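Local coordinates for hypothetical protein (Exiguobacterium sibiricum, PDB 2HKV), which is of unknown function but belongs to the DinB superfamily of helical proteins and carries a bound nickel ion, at residues V15-R18 with T19-L23; D134-L138 with L139-I143; G39-S42 with V43-A47; Q88-Q91 with Y92-D95; M2-W5 with Q6-L9. All coordinates share one frame; numbering follows the deposited sequence.

The five contacts show how a small all-helical protein settles its helix ends and turns locally. Along the chain they run 5, 1, 3, 4, 2. Contacts 5 and 1 share helix 4-26, their centres about 20 Å apart, one starting the helix and the other lying further along it. Contact 3 starts helix 43-61, contact 4 lies within helix 82-98, and contact 2 ends helix 114-138. Contact 1 touches contacts 2 and 4, contact 2 touches contact 3, and contact 4 touches contact 5. The widest separation, about 33 Å between centres, is that of contacts 2 and 5. Three of the five thus settle helix ends and two lie within helices; contact 3 comes closest to the nickel bound by His49, His124 and His128.

Contact 1. Residues V15-R18 with T19-L23; sequences VGVR and TTRDL
Val15 and Thr19, one turn apart in the helix 4-26, illustrate how a hydroxyl can double a backbone bond of an alpha helix. Val15 O accepts from Thr19 N and, at 2.8 Å, from Thr19 OG1, the two donors arriving from opposite faces of its carbonyl plane. Thr19 holds OG1 between its backbone N and carbonyl carbon (chi1 57°), which swings the oxygen back to Val15 and lets CG2 lie 4.2 Å from Val15 CG1. A valine in place of this threonine would probably leave Val15 O with one donor fewer and strip Arg129 of helix 114-138 of its hydroxyl partner. Gly16 O repeats the double grip: Thr20 OG1 reaches it at 2.7 Å, again on the opposite face from Thr20 N. Val17 puts CG1 3.8 Å from Arg21 NH2, while its side chain packs on Leu54 and Leu125, within the bundle. Arg18 passes its CA over one face of the Arg21 guanidinium, whose NE forms a salt bridge with Asp87 of helix 82-98. Finally, one water donates to both Arg18 O and Asp22 OD1, each at 2.9 Å.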
loop_
_atom_site.group_PDB
_atom_site.type_symbol
_atom_site.label_atom_id
_atom_site.label_comp_id
_atom_site.label_asym_id
_atom_site.label_seq_id
_atom_site.Cartn_x
_atom_site.Cartn_y
_atom_site.Cartn_z
ATOM N N VAL A 15 8.087 0.379 9.057
ATOM C CA VAL A 15 8.356 -0.882 8.364
ATOM C C VAL A 15 8.511 -0.618 6.894
ATOM O O VAL A 15 9.424 -1.139 6.250
ATOM C CB VAL A 15 7.202 -1.956 8.492
ATOM C CG1 VAL A 15 7.425 -3.121 7.533
ATOM C CG2 VAL A 15 7.005 -2.478 9.958
ATOM N N GLY A 16 7.542 0.111 6.344
ATOM C CA GLY A 16 7.587 0.541 4.949
ATOM C C GLY A 16 8.903 1.173 4.574
ATOM O O GLY A 16 9.489 0.855 3.540
ATOM N N VAL A 17 9.393 2.061 5.408
ATOM C CA VAL A 17 10.616 2.772 5.114
ATOM C C VAL A 17 11.831 1.862 5.255
ATOM O O VAL A 17 12.690 1.851 4.390
ATOM C CB VAL A 17 10.769 3.998 6.034
ATOM C CG1 VAL A 17 12.206 4.596 5.944
ATOM C CG2 VAL A 17 9.698 5.046 5.685
ATOM N N ARG A 18 11.901 1.073 6.325
ATOM C CA ARG A 18 13.077 0.219 6.463
ATOM C C ARG A 18 13.197 -0.860 5.386
ATOM O O ARG A 18 14.307 -1.135 4.884
ATOM C CB ARG A 18 13.143 -0.408 7.821
ATOM C CG ARG A 18 13.359 0.656 8.882
ATOM C CD ARG A 18 13.608 0.078 10.231
ATOM N NE ARG A 18 12.525 -0.809 10.604
ATOM C CZ ARG A 18 11.462 -0.475 11.336
ATOM N NH1 ARG A 18 11.286 0.774 11.822
ATOM N NH2 ARG A 18 10.554 -1.430 11.573
ATOM N N THR A 19 12.070 -1.471 5.025
ATOM C CA THR A 19 12.065 -2.429 3.919
ATOM C C THR A 19 12.375 -1.778 2.595
ATOM O O THR A 19 13.116 -2.343 1.812
ATOM C CB THR A 19 10.775 -3.234 3.845
ATOM O OG1 THR A 19 9.640 -2.355 3.741
ATOM C CG2 THR A 19 10.639 -4.183 5.117
ATOM N N THR A 20 11.889 -0.570 2.329
ATOM C CA THR A 20 12.258 0.134 1.116
ATOM C C THR A 20 13.747 0.414 1.041
ATOM O O THR A 20 14.360 0.231 -0.038
ATOM C CB THR A 20 11.453 1.430 0.927
ATOM O OG1 THR A 20 10.068 1.090 0.863
ATOM C CG2 THR A 20 11.843 2.188 -0.368
ATOM N N ARG A 21 14.324 0.819 2.173
ATOM C CA ARG A 21 15.753 1.093 2.264
ATOM C C ARG A 21 16.516 -0.181 1.872
ATOM O O ARG A 21 17.465 -0.134 1.097
ATOM C CB ARG A 21 16.127 1.584 3.675
ATOM C CG ARG A 21 17.429 2.271 3.758
ATOM C CD ARG A 21 17.854 2.482 5.224
ATOM N NE ARG A 21 16.901 3.350 5.919
ATOM C CZ ARG A 21 16.373 3.121 7.120
ATOM N NH1 ARG A 21 16.691 2.040 7.831
ATOM N NH2 ARG A 21 15.523 4.004 7.633
ATOM N N ASP A 22 16.075 -1.335 2.382
ATOM C CA ASP A 22 16.751 -2.592 2.081
ATOM C C ASP A 22 16.647 -2.912 0.602
ATOM O O ASP A 22 17.639 -3.336 -0.020
ATOM C CB ASP A 22 16.163 -3.739 2.886
ATOM C CG ASP A 22 16.449 -3.617 4.381
ATOM O OD1 ASP A 22 17.500 -3.004 4.749
ATOM O OD2 ASP A 22 15.625 -4.150 5.181
ATOM N N LEU A 23 15.465 -2.672 0.022
ATOM C CA LEU A 23 15.278 -2.973 -1.407
ATOM C C LEU A 23 16.197 -2.118 -2.270
ATOM O O LEU A 23 16.817 -2.640 -3.181
ATOM C CB LEU A 23 13.814 -2.783 -1.866
ATOM C CG LEU A 23 12.766 -3.823 -1.426
ATOM C CD1 LEU A 23 11.354 -3.358 -1.866
ATOM C CD2 LEU A 23 13.059 -5.205 -2.028
HETATM O O HOH W 1 16.626 -0.885 6.577
#

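Contact 2. Residues D134-L138 with L139-I143; sequences DYLNL and LGYDI
Leu136 O is gripped by two backbone N-H groups: Tyr141 N at 3.1 Å, nearly straight at 163°, and Leu139 N, a weak and bent bond. With Gly140 N donating to Asn137 O at 3.0 Å from above its carbonyl plane, this is a Schellman motif, the classic way of ending a helix. Gly140 is its C-prime residue, with a positive phi, where a CB would crowd the carbonyl oxygen of Leu139. Asn137 extends the cap: its OD1 takes Ile143 N at 2.9 Å, in the plane of the amide carbonyl, so the departing chain is tied back to the last turn. A water at 2.8 Å from Asn137 O also accepts from Asp142 N. On the apolar side, Leu136 CD2 stands over one face of the Tyr141 ring, 4.1 Å from its centroid, a CH-pi contact. Leu136 CB and Ile143 CD1 are tight at 3.3 Å. The hydroxyl of Tyr141 bonds to Asp31 OD2 and Gln28 N; an alanine here would probably leave both without that partner and take away the ring face on which Leu136 CD2 rests. The turn lies at the end of helix 114-138: Ile143 leans on Leu23 and Leu26 of helix 4-26, Leu139 on Val43 of helix 43-61, and Leu138 on Pro36 of the second subunit.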
loop_
_atom_site.group_PDB
_atom_site.type_symbol
_atom_site.label_atom_id
_atom_site.label_comp_id
_atom_site.label_asym_id
_atom_site.label_seq_id
_atom_site.Cartn_x
_atom_site.Cartn_y
_atom_site.Cartn_z
ATOM N N ASP A 134 7.950 -5.757 -7.387
ATOM C CA ASP A 134 7.583 -6.441 -8.640
ATOM C C ASP A 134 8.667 -6.239 -9.712
ATOM O O ASP A 134 8.999 -7.175 -10.426
ATOM C CB ASP A 134 6.271 -5.938 -9.207
ATOM C CG ASP A 134 5.070 -6.364 -8.402
ATOM O OD1 ASP A 134 5.191 -7.299 -7.560
ATOM O OD2 ASP A 134 3.978 -5.750 -8.652
ATOM N N TYR A 135 9.210 -5.032 -9.813
ATOM C CA TYR A 135 10.255 -4.772 -10.776
ATOM C C TYR A 135 11.482 -5.649 -10.507
ATOM O O TYR A 135 12.044 -6.222 -11.442
ATOM C CB TYR A 135 10.746 -3.338 -10.694
ATOM C CG TYR A 135 9.912 -2.289 -11.390
ATOM C CD1 TYR A 135 8.605 -2.534 -11.776
ATOM C CD2 TYR A 135 10.448 -1.036 -11.644
ATOM C CE1 TYR A 135 7.834 -1.538 -12.370
ATOM C CE2 TYR A 135 9.705 -0.054 -12.268
ATOM C CZ TYR A 135 8.401 -0.309 -12.636
ATOM O OH TYR A 135 7.669 0.686 -13.244
ATOM N N LEU A 136 11.932 -5.676 -9.252
ATOM C CA LEU A 136 13.151 -6.415 -8.927
ATOM C C LEU A 136 12.902 -7.905 -9.152
ATOM O O LEU A 136 13.724 -8.576 -9.718
ATOM C CB LEU A 136 13.630 -6.113 -7.484
ATOM C CG LEU A 136 14.140 -4.679 -7.245
ATOM C CD1 LEU A 136 14.749 -4.564 -5.806
ATOM C CD2 LEU A 136 15.072 -4.116 -8.285
ATOM N N ASN A 137 11.725 -8.400 -8.785
ATOM C CA ASN A 137 11.386 -9.798 -9.062
ATOM C C ASN A 137 11.256 -10.105 -10.560
ATOM O O ASN A 137 11.673 -11.181 -11.022
ATOM C CB ASN A 137 10.109 -10.184 -8.335
ATOM C CG ASN A 137 10.337 -10.465 -6.852
ATOM O OD1 ASN A 137 11.408 -10.932 -6.448
ATOM N ND2 ASN A 137 9.332 -10.168 -6.052
ATOM N N LEU A 138 10.716 -9.174 -11.333
ATOM C CA LEU A 138 10.751 -9.272 -12.813
ATOM C C LEU A 138 12.191 -9.389 -13.342
ATOM O O LEU A 138 12.447 -10.047 -14.344
ATOM C CB LEU A 138 10.112 -8.057 -13.459
ATOM C CG LEU A 138 8.566 -8.086 -13.536
ATOM C CD1 LEU A 138 7.966 -6.710 -13.860
ATOM C CD2 LEU A 138 8.116 -9.065 -14.525
ATOM N N LEU A 139 13.134 -8.772 -12.626
ATOM C CA LEU A 139 14.534 -8.790 -13.015
ATOM C C LEU A 139 15.294 -9.984 -12.415
ATOM O O LEU A 139 16.506 -10.018 -12.469
ATOM C CB LEU A 139 15.192 -7.452 -12.650
ATOM C CG LEU A 139 14.728 -6.227 -13.464
ATOM C CD1 LEU A 139 15.205 -4.882 -12.835
ATOM C CD2 LEU A 139 15.174 -6.321 -14.923
ATOM N N GLY A 140 14.588 -10.950 -11.829
ATOM C CA GLY A 140 15.236 -12.170 -11.326
ATOM C C GLY A 140 15.863 -12.077 -9.953
ATOM O O GLY A 140 16.618 -12.948 -9.569
ATOM N N TYR A 141 15.531 -11.074 -9.156
ATOM C CA TYR A 141 16.149 -10.950 -7.849
ATOM C C TYR A 141 15.561 -11.943 -6.815
ATOM O O TYR A 141 16.161 -12.170 -5.764
ATOM C CB TYR A 141 15.957 -9.542 -7.291
ATOM C CG TYR A 141 16.823 -8.444 -7.869
ATOM C CD1 TYR A 141 16.806 -8.130 -9.225
ATOM C CD2 TYR A 141 17.629 -7.671 -7.034
ATOM C CE1 TYR A 141 17.598 -7.091 -9.745
ATOM C CE2 TYR A 141 18.407 -6.630 -7.528
ATOM C CZ TYR A 141 18.387 -6.341 -8.890
ATOM O OH TYR A 141 19.155 -5.308 -9.369
ATOM N N ASP A 142 14.359 -12.473 -7.049
ATOM C CA ASP A 142 13.787 -13.498 -6.163
ATOM C C ASP A 142 13.826 -13.038 -4.691
ATOM O O ASP A 142 14.387 -13.712 -3.814
ATOM C CB ASP A 142 14.567 -14.824 -6.365
ATOM C CG ASP A 142 13.949 -16.013 -5.623
ATOM O OD1 ASP A 142 12.888 -15.853 -4.977
ATOM O OD2 ASP A 142 14.533 -17.120 -5.717
ATOM N N ILE A 143 13.227 -11.893 -4.421
ATOM C CA ILE A 143 13.371 -11.259 -3.086
ATOM C C ILE A 143 12.733 -12.047 -1.938
ATOM O O ILE A 143 11.571 -12.452 -2.007
ATOM C CB ILE A 143 12.897 -9.793 -3.119
ATOM C CG1 ILE A 143 13.960 -8.969 -3.893
ATOM C CG2 ILE A 143 12.603 -9.209 -1.673
ATOM C CD1 ILE A 143 13.389 -7.977 -4.773
HETATM O O HOH W 2 12.541 -13.206 -9.269
#

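Contact 3. Residues G39-S42 with V43-A47; sequences GKRS and VYEVA
Ser42 and Glu45 grip each other twice. The hydroxyl oxygen Ser42 OG accepts from Glu45 N at 3.1 Å and an N-H...O angle of 162°, while Glu45 OE1 receives Ser42 N, also at 3.1 Å, from above the carboxylate plane. Ser42 can reach forward because OG sits between its backbone N and carbonyl carbon (chi1 73°). The chain of Glu45, extended beyond CG, turns back over the serine and brings its CG to 3.3 Å from Ser42 OG. Behind this pair the first full helical bond, from Val46 N to Ser42 O, is 2.9 Å long and nearly straight.

This reciprocal arrangement is a capping box, with Ser42 as N-cap of helix 43-61, the helix that supplies the nickel ligand His49. It meets two backbone N-H groups that the beginning of a helix would otherwise not pair within its own turns.

Next out lies Arg41. Its CB packs against Val46 CG2 at 3.7 Å and its CG against Glu45 CB, the guanidinium plane standing almost perpendicular to the carboxylate. Rather than pairing with that carboxylate, Arg41 NE donates to a water at 2.9 Å lying in the guanidinium plane, and the water donates in turn to Glu45 O. The Arg41 side chain comes about 5 Å from the nickel ion. Further away, Glu45 OE2 makes a salt bridge with Arg35, which is likely to steady the carboxylate in its capping position, and Arg41 O accepts from Tyr135 OH of helix 114-138.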
loop_
_atom_site.group_PDB
_atom_site.type_symbol
_atom_site.label_atom_id
_atom_site.label_comp_id
_atom_site.label_asym_id
_atom_site.label_seq_id
_atom_site.Cartn_x
_atom_site.Cartn_y
_atom_site.Cartn_z
ATOM N N GLY A 39 6.176 1.174 -20.782
ATOM C CA GLY A 39 5.221 2.252 -20.546
ATOM C C GLY A 39 5.325 2.946 -19.204
ATOM O O GLY A 39 4.802 4.054 -19.029
ATOM N N LYS A 40 5.990 2.313 -18.243
ATOM C CA LYS A 40 6.015 2.827 -16.887
ATOM C C LYS A 40 7.398 3.298 -16.440
ATOM O O LYS A 40 8.369 3.151 -17.174
ATOM C CB LYS A 40 5.444 1.762 -15.940
ATOM C CG LYS A 40 4.035 1.288 -16.341
ATOM C CD LYS A 40 3.076 2.481 -16.572
ATOM C CE LYS A 40 1.606 2.137 -16.337
ATOM N NZ LYS A 40 0.677 3.168 -16.900
ATOM N N ARG A 41 7.458 3.873 -15.237
ATOM C CA ARG A 41 8.688 4.408 -14.657
ATOM C C ARG A 41 9.810 3.347 -14.707
ATOM O O ARG A 41 9.555 2.152 -14.603
ATOM C CB ARG A 41 8.450 4.826 -13.223
ATOM C CG ARG A 41 7.946 6.241 -12.960
ATOM C CD ARG A 41 7.457 6.345 -11.573
ATOM N NE ARG A 41 7.329 7.722 -11.117
ATOM C CZ ARG A 41 6.157 8.324 -10.937
ATOM N NH1 ARG A 41 5.027 7.656 -11.129
ATOM N NH2 ARG A 41 6.105 9.599 -10.563
ATOM N N SER A 42 11.042 3.792 -14.884
ATOM C CA SER A 42 12.189 2.924 -14.701
ATOM C C SER A 42 12.406 2.577 -13.200
ATOM O O SER A 42 11.760 3.155 -12.341
ATOM C CB SER A 42 13.443 3.588 -15.252
ATOM O OG SER A 42 13.844 4.643 -14.397
ATOM N N VAL A 43 13.285 1.601 -12.901
ATOM C CA VAL A 43 13.675 1.273 -11.547
ATOM C C VAL A 43 14.130 2.520 -10.805
ATOM O O VAL A 43 13.697 2.792 -9.668
ATOM C CB VAL A 43 14.865 0.252 -11.546
ATOM C CG1 VAL A 43 15.430 0.108 -10.189
ATOM C CG2 VAL A 43 14.420 -1.075 -12.070
ATOM N N TYR A 44 15.009 3.299 -11.448
ATOM C CA TYR A 44 15.533 4.459 -10.759
ATOM C C TYR A 44 14.396 5.464 -10.507
ATOM O O TYR A 44 14.339 6.064 -9.452
ATOM C CB TYR A 44 16.668 5.113 -11.542
ATOM C CG TYR A 44 17.015 6.519 -11.103
ATOM C CD1 TYR A 44 17.743 6.758 -9.959
ATOM C CD2 TYR A 44 16.614 7.618 -11.865
ATOM C CE1 TYR A 44 18.058 8.041 -9.569
ATOM C CE2 TYR A 44 16.926 8.909 -11.494
ATOM C CZ TYR A 44 17.655 9.124 -10.355
ATOM O OH TYR A 44 17.970 10.423 -10.001
ATOM N N GLU A 45 13.524 5.663 -11.480
ATOM C CA GLU A 45 12.449 6.643 -11.314
ATOM C C GLU A 45 11.422 6.243 -10.222
ATOM O O GLU A 45 10.954 7.093 -9.492
ATOM C CB GLU A 45 11.745 6.911 -12.647
ATOM C CG GLU A 45 12.586 7.659 -13.676
ATOM C CD GLU A 45 11.988 7.608 -15.103
ATOM O OE1 GLU A 45 10.986 6.902 -15.351
ATOM O OE2 GLU A 45 12.558 8.267 -16.020
ATOM N N VAL A 46 11.108 4.947 -10.108
ATOM C CA VAL A 46 10.307 4.443 -8.979
ATOM C C VAL A 46 10.989 4.734 -7.660
ATOM O O VAL A 46 10.365 5.211 -6.718
ATOM C CB VAL A 46 10.016 2.959 -9.089
ATOM C CG1 VAL A 46 9.049 2.502 -7.955
ATOM C CG2 VAL A 46 9.295 2.678 -10.379
ATOM N N ALA A 47 12.283 4.396 -7.585
ATOM C CA ALA A 47 13.079 4.637 -6.401
ATOM C C ALA A 47 13.122 6.078 -5.951
ATOM O O ALA A 47 12.989 6.328 -4.769
ATOM C CB ALA A 47 14.515 4.065 -6.547
HETATM O O HOH W 3 9.485 9.701 -10.849
#

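Contact 4. Residues Q88-Q91 with Y92-D95; sequences QSWQ and YYQD
Trp90 and Gln94 form an amide-on-indole stack one turn apart on helix 82-98, a member of the DinB helical bundle. The Gln94 amide lies over one face of the tryptophan, its plane only 23° from that of the ring. Gln94 CG sits 3.5 Å from the centroid of the six-membered ring, almost exactly on its normal, as a CH-pi contact. Gln94 OE1 is further along, over the indole near NE1; the 3.1 Å between Gln94 OE1 and Trp90 NE1 is no hydrogen bond, because the N-H lies in the ring plane and cannot aim at an oxygen above it. Trp90 carries CG opposite the backbone N (chi1 169°), directing the ring along the helix toward the following turn. There Trp90 CZ3 also meets Tyr93 CD1 at 3.7 Å. The tryptophan packs on Asp10 and Val13 of helix 4-26, and Tyr93, whose OH bonds to Leu118 O, packs on Leu58 of helix 43-61.

A polar rung runs beside the stack. Gln91, bent at chi2 (59°), sends NE2 to Asp95 OD1 at 2.9 Å; the acceptor lies close to the Gln91 amide plane, but the N-H comes to the syn side of the carboxylate tilted out of its plane. The other end of that amide is engaged too: one water donates to Gln91 OE1 at 2.9 Å and to Gln94 OE1 at 2.8 Å.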
loop_
_atom_site.group_PDB
_atom_site.type_symbol
_atom_site.label_atom_id
_atom_site.label_comp_id
_atom_site.label_asym_id
_atom_site.label_seq_id
_atom_site.Cartn_x
_atom_site.Cartn_y
_atom_site.Cartn_z
ATOM N N GLN A 88 15.619 11.392 5.068
ATOM C CA GLN A 88 15.176 12.761 5.222
ATOM C C GLN A 88 13.666 12.898 5.143
ATOM O O GLN A 88 13.058 13.577 5.970
ATOM C CB GLN A 88 15.813 13.587 4.126
ATOM C CG GLN A 88 15.447 15.026 4.099
ATOM C CD GLN A 88 16.262 15.798 3.034
ATOM O OE1 GLN A 88 17.456 15.507 2.787
ATOM N NE2 GLN A 88 15.609 16.774 2.392
ATOM N N SER A 89 13.058 12.241 4.141
ATOM C CA SER A 89 11.596 12.219 3.990
ATOM C C SER A 89 10.909 11.571 5.200
ATOM O O SER A 89 9.904 12.055 5.686
ATOM C CB SER A 89 11.193 11.497 2.690
ATOM O OG SER A 89 11.801 12.154 1.595
ATOM N N TRP A 90 11.481 10.487 5.685
ATOM C CA TRP A 90 10.915 9.774 6.845
ATOM C C TRP A 90 10.967 10.676 8.102
ATOM O O TRP A 90 10.050 10.679 8.912
ATOM C CB TRP A 90 11.673 8.454 7.020
ATOM C CG TRP A 90 11.461 7.696 8.233
ATOM C CD1 TRP A 90 12.444 7.141 8.972
ATOM C CD2 TRP A 90 10.223 7.336 8.866
ATOM N NE1 TRP A 90 11.921 6.468 10.029
ATOM C CE2 TRP A 90 10.557 6.582 10.005
ATOM C CE3 TRP A 90 8.867 7.600 8.612
ATOM C CZ2 TRP A 90 9.597 6.069 10.878
ATOM C CZ3 TRP A 90 7.901 7.082 9.496
ATOM C CH2 TRP A 90 8.288 6.336 10.623
ATOM N N GLN A 91 12.041 11.447 8.245
ATOM C CA GLN A 91 12.164 12.378 9.375
ATOM C C GLN A 91 11.114 13.481 9.289
ATOM O O GLN A 91 10.522 13.887 10.291
ATOM C CB GLN A 91 13.566 12.999 9.408
ATOM C CG GLN A 91 13.825 13.794 10.673
ATOM C CD GLN A 91 13.682 12.919 11.911
ATOM O OE1 GLN A 91 14.362 11.892 12.040
ATOM N NE2 GLN A 91 12.764 13.300 12.804
ATOM N N TYR A 92 10.877 13.968 8.075
ATOM C CA TYR A 92 9.919 15.023 7.853
ATOM C C TYR A 92 8.539 14.513 8.256
ATOM O O TYR A 92 7.773 15.219 8.963
ATOM C CB TYR A 92 9.913 15.401 6.373
ATOM C CG TYR A 92 9.075 16.600 6.031
ATOM C CD1 TYR A 92 7.707 16.472 5.851
ATOM C CD2 TYR A 92 9.643 17.863 5.903
ATOM C CE1 TYR A 92 6.911 17.551 5.536
ATOM C CE2 TYR A 92 8.853 18.963 5.562
ATOM C CZ TYR A 92 7.481 18.792 5.390
ATOM O OH TYR A 92 6.678 19.854 5.076
ATOM N N TYR A 93 8.241 13.308 7.783
ATOM C CA TYR A 93 6.975 12.654 8.088
ATOM C C TYR A 93 6.812 12.475 9.615
ATOM O O TYR A 93 5.756 12.748 10.169
ATOM C CB TYR A 93 6.876 11.323 7.353
ATOM C CG TYR A 93 5.532 10.567 7.531
ATOM C CD1 TYR A 93 5.347 9.654 8.572
ATOM C CD2 TYR A 93 4.471 10.769 6.646
ATOM C CE1 TYR A 93 4.157 8.962 8.714
ATOM C CE2 TYR A 93 3.264 10.078 6.788
ATOM C CZ TYR A 93 3.110 9.188 7.836
ATOM O OH TYR A 93 1.920 8.526 7.997
ATOM N N GLN A 94 7.846 11.983 10.266
ATOM C CA GLN A 94 7.746 11.730 11.706
ATOM C C GLN A 94 7.473 13.009 12.457
ATOM O O GLN A 94 6.713 13.031 13.432
ATOM C CB GLN A 94 9.015 11.102 12.249
ATOM C CG GLN A 94 9.208 9.678 11.841
ATOM C CD GLN A 94 10.494 9.137 12.400
ATOM O OE1 GLN A 94 11.510 9.024 11.694
ATOM N NE2 GLN A 94 10.483 8.852 13.688
ATOM N N ASP A 95 8.075 14.104 12.015
ATOM C CA ASP A 95 7.851 15.359 12.703
ATOM C C ASP A 95 6.413 15.853 12.539
ATOM O O ASP A 95 5.817 16.364 13.480
ATOM C CB ASP A 95 8.798 16.408 12.146
ATOM C CG ASP A 95 10.271 16.101 12.443
ATOM O OD1 ASP A 95 10.570 15.161 13.242
ATOM O OD2 ASP A 95 11.131 16.827 11.871
HETATM O O HOH W 4 14.302 9.005 11.716
#

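Contact 5. Residues M2-W5 with Q6-L9; sequences MTDW and QQAL
Gln6 starts at CB, 3.5 Å from Thr3 OG1, and runs extended along the face of Trp5. Its CG lies 3.6 Å from the centroid of the six-membered ring, straight above it, in a CH-pi contact; Trp5 was modelled in two conformers, and the ring contacts hold for the one described. CD passes close to Thr3 OG1. At the tip OE1 takes Thr3 N at 2.7 Å, a straight bond of 168°, and weakly Thr3 OG1, while NE2 sits 3.8 Å from Trp5 CZ2 and has a weak bond to Leu97 O of helix 82-98.

In return Thr3 OG1 accepts from Gln6 N at 3.1 Å, so the two residues form a capping box at the beginning of helix 4-26, here with a glutamine amide in the return bond. Thr3 holds OG1 between its backbone N and carbonyl carbon (chi1 64°), facing the N-H of Gln6. Trp5 turns its edge to Leu9, whose CD1 lies in the ring plane 3.5 Å from Trp5 CE3. The Trp5 side chain also packs on Thr115 of its own chain and on Thr115 of the second subunit. Selenomethionine Met2 drapes back over Gln7, its CE 3.4 Å from Gln7 CB. A hydroxyl and a neutral amide make up the box, so it brings no formal charge to the helix start, and its bonds probably depend little on pH.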
loop_
_atom_site.group_PDB
_atom_site.type_symbol
_atom_site.label_atom_id
_atom_site.label_comp_id
_atom_site.label_asym_id
_atom_site.label_seq_id
_atom_site.Cartn_x
_atom_site.Cartn_y
_atom_site.Cartn_z
HETATM N N MSE A 2 2.079 9.664 22.312
HETATM C CA MSE A 2 1.396 9.740 21.046
HETATM C C MSE A 2 0.143 8.913 21.135
HETATM O O MSE A 2 0.021 8.024 21.960
HETATM C CB MSE A 2 2.285 9.185 19.923
HETATM C CG MSE A 2 2.840 7.878 20.290
HETATM SE SE MSE A 2 4.077 7.082 18.953
HETATM C CE MSE A 2 4.130 5.203 19.745
ATOM N N THR A 3 -0.811 9.194 20.275
ATOM C CA THR A 3 -2.050 8.435 20.261
ATOM C C THR A 3 -1.884 7.064 19.646
ATOM O O THR A 3 -0.857 6.753 19.004
ATOM C CB THR A 3 -3.091 9.195 19.398
ATOM O OG1 THR A 3 -2.613 9.239 18.067
ATOM C CG2 THR A 3 -3.327 10.651 19.919
ATOM N N ASP A 4 -2.912 6.244 19.795
ATOM C CA ASP A 4 -2.866 4.912 19.218
ATOM C C ASP A 4 -2.723 4.939 17.678
ATOM O O ASP A 4 -1.969 4.128 17.109
ATOM C CB ASP A 4 -4.074 4.098 19.685
ATOM C CG ASP A 4 -3.796 3.359 21.010
ATOM O OD1 ASP A 4 -3.047 3.916 21.841
ATOM O OD2 ASP A 4 -4.283 2.209 21.191
ATOM N N TRP A 5 -3.362 5.895 17.007
ATOM C CA TRP A 5 -3.175 6.014 15.549
ATOM C C TRP A 5 -1.775 6.508 15.200
ATOM O O TRP A 5 -1.189 6.051 14.227
ATOM C CB TRP A 5 -4.257 6.893 14.888
ATOM C CG TRP A 5 -4.206 8.373 15.201
ATOM C CD1 TRP A 5 -4.868 9.033 16.189
ATOM C CD2 TRP A 5 -3.487 9.364 14.479
ATOM N NE1 TRP A 5 -4.566 10.387 16.173
ATOM C CE2 TRP A 5 -3.741 10.610 15.096
ATOM C CE3 TRP A 5 -2.646 9.324 13.356
ATOM C CZ2 TRP A 5 -3.178 11.818 14.622
ATOM C CZ3 TRP A 5 -2.085 10.497 12.901
ATOM C CH2 TRP A 5 -2.363 11.737 13.526
ATOM N N GLN A 6 -1.202 7.452 15.977
ATOM C CA GLN A 6 0.168 7.892 15.712
ATOM C C GLN A 6 1.157 6.755 15.901
ATOM O O GLN A 6 2.119 6.610 15.117
ATOM C CB GLN A 6 0.575 9.038 16.614
ATOM C CG GLN A 6 -0.156 10.367 16.271
ATOM C CD GLN A 6 -0.160 11.423 17.362
ATOM O OE1 GLN A 6 -0.106 11.157 18.549
ATOM N NE2 GLN A 6 -0.295 12.655 16.916
ATOM N N GLN A 7 0.932 5.952 16.951
ATOM C CA GLN A 7 1.746 4.757 17.200
ATOM C C GLN A 7 1.685 3.786 16.029
ATOM O O GLN A 7 2.709 3.241 15.598
ATOM C CB GLN A 7 1.241 4.058 18.455
ATOM C CG GLN A 7 1.925 2.775 18.741
ATOM C CD GLN A 7 1.418 2.074 20.049
ATOM O OE1 GLN A 7 0.197 1.934 20.325
ATOM N NE2 GLN A 7 2.379 1.653 20.867
ATOM N N ALA A 8 0.485 3.587 15.501
ATOM C CA ALA A 8 0.234 2.656 14.383
ATOM C C ALA A 8 0.944 3.133 13.125
ATOM O O ALA A 8 1.620 2.373 12.423
ATOM C CB ALA A 8 -1.188 2.596 14.124
ATOM N N LEU A 9 0.806 4.428 12.845
ATOM C CA LEU A 9 1.492 4.983 11.695
ATOM C C LEU A 9 3.013 4.898 11.837
ATOM O O LEU A 9 3.665 4.547 10.871
ATOM C CB LEU A 9 1.033 6.396 11.355
ATOM C CG LEU A 9 -0.307 6.566 10.643
ATOM C CD1 LEU A 9 -0.773 8.051 10.642
ATOM C CD2 LEU A 9 -0.260 5.931 9.243
HETATM O O HOH W 5 -1.235 1.635 18.010
#